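Local coordinates for prolyl endopeptidase (Myxococcus xanthus, PDB 2BKL), which probably cleaves oligopeptides after proline, and much less readily after alanine, as a serine peptidase of the prolyl oligopeptidase family, at residues A44-R47 and E48-K52; S235-G238 and K239-F242. One frame throughout, in Å; residues are numbered along the deposited sequence.

Contact 1 of 2, residues A44-R47 and E48-K52; sequences AHAR and EALAK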
loop_
_atom_site.group_PDB
_atom_site.type_symbol
_atom_site.label_atom_id
_atom_site.label_comp_id
_atom_site.label_asym_id
_atom_site.label_seq_id
_atom_site.Cartn_x
_atom_site.Cartn_y
_atom_site.Cartn_z
ATOM N N ALA A 44 23.015 -13.711 8.110
ATOM C CA ALA A 44 23.763 -13.921 9.344
ATOM C C ALA A 44 24.730 -12.770 9.570
ATOM O O ALA A 44 24.855 -12.247 10.679
ATOM C CB ALA A 44 24.501 -15.263 9.309
ATOM N N HIS A 45 25.390 -12.336 8.496
ATOM C CA HIS A 45 26.300 -11.209 8.552
ATOM C C HIS A 45 25.571 -9.922 8.963
ATOM O O HIS A 45 26.036 -9.183 9.807
ATOM C CB HIS A 45 27.001 -10.999 7.207
ATOM C CG HIS A 45 27.817 -9.754 7.158
ATOM N ND1 HIS A 45 29.021 -9.623 7.818
ATOM C CD2 HIS A 45 27.576 -8.563 6.565
ATOM C CE1 HIS A 45 29.499 -8.407 7.606
ATOM N NE2 HIS A 45 28.643 -7.742 6.854
ATOM N N ALA A 46 24.384 -9.720 8.396
ATOM C CA ALA A 46 23.635 -8.526 8.721
ATOM C C ALA A 46 23.216 -8.544 10.196
ATOM O O ALA A 46 23.353 -7.538 10.872
ATOM C CB ALA A 46 22.427 -8.406 7.827
ATOM N N ARG A 47 22.736 -9.671 10.692
ATOM C CA ARG A 47 22.273 -9.736 12.076
ATOM C C ARG A 47 23.448 -9.553 13.040
ATOM O O ARG A 47 23.302 -8.891 14.070
ATOM C CB ARG A 47 21.589 -11.070 12.399
ATOM C CG ARG A 47 20.424 -11.480 11.502
ATOM C CD ARG A 47 19.386 -10.437 11.347
ATOM N NE ARG A 47 18.237 -10.918 10.540
ATOM C CZ ARG A 47 16.998 -11.068 10.989
ATOM N NH1 ARG A 47 16.689 -10.754 12.232
ATOM N NH2 ARG A 47 16.041 -11.472 10.172
ATOM N N GLU A 48 24.598 -10.136 12.708
ATOM C CA GLU A 48 25.821 -9.996 13.518
ATOM C C GLU A 48 26.239 -8.538 13.592
ATOM O O GLU A 48 26.568 -8.021 14.668
ATOM C CB GLU A 48 26.974 -10.848 12.939
ATOM C CG GLU A 48 28.317 -10.692 13.671
ATOM C CD GLU A 48 29.453 -10.100 12.821
ATOM O OE1 GLU A 48 30.138 -10.874 12.103
ATOM O OE2 GLU A 48 29.696 -8.860 12.890
ATOM N N ALA A 49 26.211 -7.854 12.452
ATOM C CA ALA A 49 26.609 -6.465 12.396
ATOM C C ALA A 49 25.628 -5.575 13.170
ATOM O O ALA A 49 26.048 -4.718 13.929
ATOM C CB ALA A 49 26.740 -6.007 10.944
ATOM N N LEU A 50 24.333 -5.823 12.979
ATOM C CA LEU A 50 23.284 -5.049 13.633
ATOM C C LEU A 50 23.369 -5.170 15.166
ATOM O O LEU A 50 23.124 -4.221 15.885
ATOM C CB LEU A 50 21.891 -5.510 13.149
ATOM C CG LEU A 50 21.506 -5.156 11.680
ATOM C CD1 LEU A 50 20.473 -6.095 11.082
ATOM C CD2 LEU A 50 21.003 -3.726 11.615
ATOM N N ALA A 51 23.772 -6.333 15.649
ATOM C CA ALA A 51 23.769 -6.624 17.088
ATOM C C ALA A 51 24.800 -5.804 17.870
ATOM O O ALA A 51 24.663 -5.641 19.087
ATOM C CB ALA A 51 23.984 -8.144 17.312
ATOM N N LYS A 52 25.792 -5.278 17.156
ATOM C CA LYS A 52 26.868 -4.455 17.728
ATOM C C LYS A 52 26.526 -2.966 17.712
ATOM O O LYS A 52 27.270 -2.165 18.277
ATOM C CB LYS A 52 28.168 -4.629 16.923
ATOM C CG LYS A 52 28.583 -6.064 16.624
ATOM C CD LYS A 52 30.105 -6.199 16.548
ATOM C CE LYS A 52 30.741 -6.386 17.948
ATOM N NZ LYS A 52 31.669 -5.283 18.364
#

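Contact 2 of 2, residues S235-G238 and K239-F242; sequences SRDG and KYLF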
loop_
_atom_site.group_PDB
_atom_site.type_symbol
_atom_site.label_atom_id
_atom_site.label_comp_id
_atom_site.label_asym_id
_atom_site.label_seq_id
_atom_site.Cartn_x
_atom_site.Cartn_y
_atom_site.Cartn_z
ATOM N N SER A 235 -24.115 -4.029 -6.262
ATOM C CA SER A 235 -24.904 -3.047 -5.545
ATOM C C SER A 235 -25.582 -3.691 -4.341
ATOM O O SER A 235 -25.788 -4.890 -4.290
ATOM C CB SER A 235 -25.960 -2.412 -6.480
ATOM O OG SER A 235 -26.910 -3.356 -6.917
ATOM N N ARG A 236 -25.892 -2.859 -3.356
ATOM C CA ARG A 236 -26.627 -3.310 -2.164
ATOM C C ARG A 236 -27.910 -4.059 -2.429
ATOM O O ARG A 236 -28.195 -5.059 -1.769
ATOM C CB ARG A 236 -26.966 -2.116 -1.290
ATOM C CG ARG A 236 -25.887 -1.745 -0.384
ATOM C CD ARG A 236 -25.542 -2.793 0.682
ATOM N NE ARG A 236 -26.611 -3.208 1.599
ATOM C CZ ARG A 236 -27.146 -2.430 2.542
ATOM N NH1 ARG A 236 -26.767 -1.158 2.657
ATOM N NH2 ARG A 236 -28.075 -2.901 3.373
ATOM N N ASP A 237 -28.703 -3.608 -3.389
ATOM C CA ASP A 237 -29.958 -4.280 -3.704
ATOM C C ASP A 237 -29.783 -5.543 -4.545
ATOM O O ASP A 237 -30.758 -6.220 -4.891
ATOM C CB ASP A 237 -30.965 -3.304 -4.367
ATOM C CG ASP A 237 -30.444 -2.645 -5.659
ATOM O OD1 ASP A 237 -29.512 -3.165 -6.325
ATOM O OD2 ASP A 237 -30.955 -1.582 -6.086
ATOM N N GLY A 238 -28.525 -5.864 -4.898
ATOM C CA GLY A 238 -28.246 -7.045 -5.689
ATOM C C GLY A 238 -28.618 -6.933 -7.161
ATOM O O GLY A 238 -28.480 -7.881 -7.920
ATOM N N LYS A 239 -29.072 -5.762 -7.582
ATOM C CA LYS A 239 -29.645 -5.632 -8.912
ATOM C C LYS A 239 -28.623 -5.264 -9.979
ATOM O O LYS A 239 -28.887 -5.428 -11.160
ATOM C CB LYS A 239 -30.788 -4.609 -8.922
ATOM C CG LYS A 239 -32.054 -5.093 -8.202
ATOM C CD LYS A 239 -32.693 -6.315 -8.867
ATOM C CE LYS A 239 -34.043 -6.693 -8.240
ATOM N NZ LYS A 239 -33.985 -8.052 -7.597
ATOM N N TYR A 240 -27.454 -4.782 -9.563
ATOM C CA TYR A 240 -26.432 -4.345 -10.510
ATOM C C TYR A 240 -25.100 -4.968 -10.147
ATOM O O TYR A 240 -24.530 -4.740 -9.079
ATOM C CB TYR A 240 -26.356 -2.808 -10.580
ATOM C CG TYR A 240 -27.685 -2.145 -10.891
ATOM C CD1 TYR A 240 -28.154 -2.058 -12.200
ATOM C CD2 TYR A 240 -28.480 -1.628 -9.873
ATOM C CE1 TYR A 240 -29.362 -1.487 -12.478
ATOM C CE2 TYR A 240 -29.700 -1.038 -10.152
ATOM C CZ TYR A 240 -30.126 -0.987 -11.461
ATOM O OH TYR A 240 -31.361 -0.415 -11.796
ATOM N N LEU A 241 -24.617 -5.770 -11.074
ATOM C CA LEU A 241 -23.291 -6.364 -11.008
ATOM C C LEU A 241 -22.325 -5.635 -11.942
ATOM O O LEU A 241 -22.602 -5.443 -13.105
ATOM C CB LEU A 241 -23.395 -7.836 -11.385
ATOM C CG LEU A 241 -22.098 -8.615 -11.526
ATOM C CD1 LEU A 241 -21.418 -8.785 -10.192
ATOM C CD2 LEU A 241 -22.421 -9.950 -12.174
ATOM N N PHE A 242 -21.187 -5.214 -11.398
ATOM C CA PHE A 242 -20.148 -4.506 -12.142
ATOM C C PHE A 242 -18.864 -5.341 -12.239
ATOM O O PHE A 242 -18.476 -6.030 -11.282
ATOM C CB PHE A 242 -19.799 -3.191 -11.440
ATOM C CG PHE A 242 -20.932 -2.240 -11.376
ATOM C CD1 PHE A 242 -21.255 -1.475 -12.470
ATOM C CD2 PHE A 242 -21.681 -2.132 -10.231
ATOM C CE1 PHE A 242 -22.341 -0.602 -12.424
ATOM C CE2 PHE A 242 -22.763 -1.294 -10.169
ATOM C CZ PHE A 242 -23.095 -0.531 -11.277
HETATM O O HOH W 1 -31.487 -8.658 -6.365
#

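Contact 1 of 2, residues A44-R47 and E48-K52
The imidazole of H45 and the carboxylate of E48 lie near each other without pairing: ND1 of H45 is 4.6 Å from OE1 of E48. The two residues touch nearer the backbone, where CB of E48 sits 3.7 Å from O of H45. The H45 ring instead meets the ring of Y3, the planes about 15° apart. Both residues belong to alpha-helix 33-51, and the contact is a run of i to i+4 bonds along its last turns. N of E48 donates to O of A44 at 2.9 Å, and N of A49 to O of H45 at 3.0 Å. A51 N to R47 O is more bent, with an angle of 138° at the hydrogen.

The polar end of R47 is held elsewhere: NE bonds to OD1 of N43, one turn back, and NH2 to the backbone O of I645. The buried side of the helix carries A46 and L50. A46 and A49 rest on L642 of strand 641-646, and L50 touches D666 and F670 of helix 657-674. The helix thus packs against the edge of the alpha/beta-hydrolase sheet. CG of L50 lies beside its own backbone N (chi1 -70°), which sets the branch over the preceding turn. There the O of A46, which accepts from L50 N, also has L50 CG at 3.1 Å and CD1 at 3.2 Å.

Contact 2 of 2, residues S235-G238 and K239-F242
S235 and Y240 close a beta hairpin between strands 229-234 and 241-247, the first two strands of a propeller blade. N of S235 donates to O of Y240 at 2.9 Å, almost straight at 167°. From S235 the chain makes a type I turn to G238. G238 has a positive phi, which favours glycine. The S235 hydroxyl points into the loop: OG accepts from Y240 N at 3.1 Å and donates to OD1 of D237 at 2.7 Å. OD1 also takes N of K239 at 2.9 Å, forming an Asx turn. The two donors come from opposite faces of the carboxylate plane, S235 OG nearly in line with the C-O bond. CG of D237 lies between its backbone N and carbonyl carbon (chi1 58°), which brings OD1 to the backbone N of K239; that N meets it from above the carboxylate plane. With an alanine here, S235 OG and K239 N would probably lose their shared acceptor, and the S235 hydroxyl would be freer to turn. A water links D237 O to K239 NZ. S235 and Y240 both rest on A279 of strand 275-280, in the next blade. There the Y240 ring also meets F284 edge-to-face, and its OH bonds to D282.

Overall arrangement
Contact 1 comes first along the chain and closes well before contact 2 opens. Their centres are 55 Å apart, their nearest atoms about 41 Å, and they lie on opposite sides of the chain's centre. They share no helix or sheet. Helix 33-51 of contact 1 packs on the alpha/beta-hydrolase sheet, while contact 2 is a hairpin in a four-stranded propeller blade. This is consistent with an early part of the chain that packs on the hydrolase side before the chain builds the propeller. The pocket of the bound benzyloxycarbonyl-Ala-Pro includes W249 and S533; none of its residues is in either contact.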